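Local structure of 5-oxoprolinase subunit A (Thermus thermophilus, 2DFA) at residues Val59-Gly64 against Gln90-Leu94. The protein probably catalyses, as one subunit of a three-protein complex, the ATP-driven cleavage of 5-oxoproline to L-glutamate. Residues are numbered along the deposited sequence; the frame is centred on the assembly and turned at random.
Sequences VGAHPG and QIGAL
Q90 reaches from its helix to the backbone of G64 and bonds it twice through one side-chain amide. Q90 CB lies 4.1 Å from P63 CB. The chain then runs on extended through CG (chi2 178°), which carries the amide past the proline to the glycine. Q90 CD passes P63 CB at 3.8 Å. Q90 OE1 accepts from G64 N at 3.0 Å, with the donor tilted 21° from the carbonyl plane. OE1 also sits close to P63 CA. Q90 NE2 gives a hydrogen to G64 O at 2.9 Å, in the carbonyl plane and on a lone pair. The two bonds use both polar ends of the amide and fix its rotation. NE2 also bonds D86 O, one turn back. A leucine in place of Q90 would probably leave the buried N-H and C=O of G64 without these mates and the loop less firmly held. Further along, L94 CD2 presses on the strand, tight at 3.4 Å from A61 CA. L94 CD2 also meets A61 CB at 3.7 Å. I91 CG1, roughly one turn before L94, touches A61 CB at 4.1 Å. H62 CB points away from the helix; its ring meets that of H111. The axes of 59-62 and 90-94 make 145°, roughly antiparallel. Helix 80-100, next after strand 58-62, lies back against it as in a beta-alpha unit of a parallel sheet, with helix 42-54 beside L94 and helix 122-135 beside I91.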
loop_
_atom_site.group_PDB
_atom_site.type_symbol
_atom_site.label_atom_id
_atom_site.label_comp_id
_atom_site.label_asym_id
_atom_site.label_seq_id
_atom_site.Cartn_x
_atom_site.Cartn_y
_atom_site.Cartn_z
ATOM N N VAL A 59 8.199 22.843 12.398
ATOM C CA VAL A 59 7.993 21.611 11.644
ATOM C C VAL A 59 8.577 21.640 10.238
ATOM O O VAL A 59 8.378 22.591 9.484
ATOM C CB VAL A 59 6.480 21.284 11.560
ATOM C CG1 VAL A 59 6.242 20.072 10.652
ATOM C CG2 VAL A 59 5.942 21.018 12.956
ATOM N N GLY A 60 9.303 20.580 9.896
ATOM C CA GLY A 60 9.890 20.463 8.574
ATOM C C GLY A 60 9.461 19.124 7.991
ATOM O O GLY A 60 9.003 18.249 8.729
ATOM N N ALA A 61 9.608 18.960 6.679
ATOM C CA ALA A 61 9.227 17.709 6.020
ATOM C C ALA A 61 10.360 16.694 6.066
ATOM O O ALA A 61 11.532 17.039 5.921
ATOM C CB ALA A 61 8.823 17.979 4.568
ATOM N N HIS A 62 9.993 15.432 6.262
ATOM C CA HIS A 62 10.944 14.334 6.341
ATOM C C HIS A 62 10.551 13.323 5.249
ATOM O O HIS A 62 10.116 12.216 5.544
ATOM C CB HIS A 62 10.841 13.703 7.737
ATOM C CG HIS A 62 12.030 12.890 8.141
ATOM N ND1 HIS A 62 13.316 13.199 7.755
ATOM C CD2 HIS A 62 12.136 11.826 8.975
ATOM C CE1 HIS A 62 14.163 12.367 8.335
ATOM N NE2 HIS A 62 13.471 11.525 9.081
ATOM N N PRO A 63 10.696 13.706 3.968
ATOM C CA PRO A 63 10.340 12.806 2.863
ATOM C C PRO A 63 11.228 11.571 2.739
ATOM O O PRO A 63 12.427 11.613 3.023
ATOM C CB PRO A 63 10.421 13.717 1.641
ATOM C CG PRO A 63 11.542 14.664 2.010
ATOM C CD PRO A 63 11.193 14.999 3.457
ATOM N N GLY A 64 10.625 10.462 2.321
ATOM C CA GLY A 64 11.381 9.233 2.170
ATOM C C GLY A 64 10.962 8.411 0.963
ATOM O O GLY A 64 10.084 8.810 0.192
ATOM N N GLN A 90 5.145 14.561 -1.129
ATOM C CA GLN A 90 5.245 14.511 0.325
ATOM C C GLN A 90 5.280 15.881 0.981
ATOM O O GLN A 90 4.588 16.119 1.969
ATOM C CB GLN A 90 6.473 13.696 0.716
ATOM C CG GLN A 90 6.310 12.205 0.385
ATOM C CD GLN A 90 7.535 11.387 0.719
ATOM O OE1 GLN A 90 7.759 11.023 1.875
ATOM N NE2 GLN A 90 8.343 11.091 -0.294
ATOM N N ILE A 91 6.088 16.781 0.436
ATOM C CA ILE A 91 6.173 18.132 0.989
ATOM C C ILE A 91 4.797 18.777 0.923
ATOM O O ILE A 91 4.353 19.419 1.872
ATOM C CB ILE A 91 7.173 19.003 0.193
ATOM C CG1 ILE A 91 8.601 18.535 0.473
ATOM C CG2 ILE A 91 6.992 20.479 0.559
ATOM C CD1 ILE A 91 9.644 19.238 -0.389
ATOM N N GLY A 92 4.119 18.605 -0.206
ATOM C CA GLY A 92 2.795 19.186 -0.355
ATOM C C GLY A 92 1.786 18.656 0.644
ATOM O O GLY A 92 1.025 19.430 1.241
ATOM N N ALA A 93 1.773 17.336 0.831
ATOM C CA ALA A 93 0.835 16.723 1.764
ATOM C C ALA A 93 1.013 17.288 3.170
ATOM O O ALA A 93 0.040 17.653 3.818
ATOM C CB ALA A 93 1.010 15.202 1.779
ATOM N N LEU A 94 2.257 17.352 3.641
ATOM C CA LEU A 94 2.525 17.880 4.976
ATOM C C LEU A 94 2.134 19.354 5.073
ATOM O O LEU A 94 1.540 19.782 6.071
ATOM C CB LEU A 94 4.008 17.707 5.339
ATOM C CG LEU A 94 4.428 18.342 6.674
ATOM C CD1 LEU A 94 3.638 17.729 7.819
ATOM C CD2 LEU A 94 5.919 18.150 6.890
#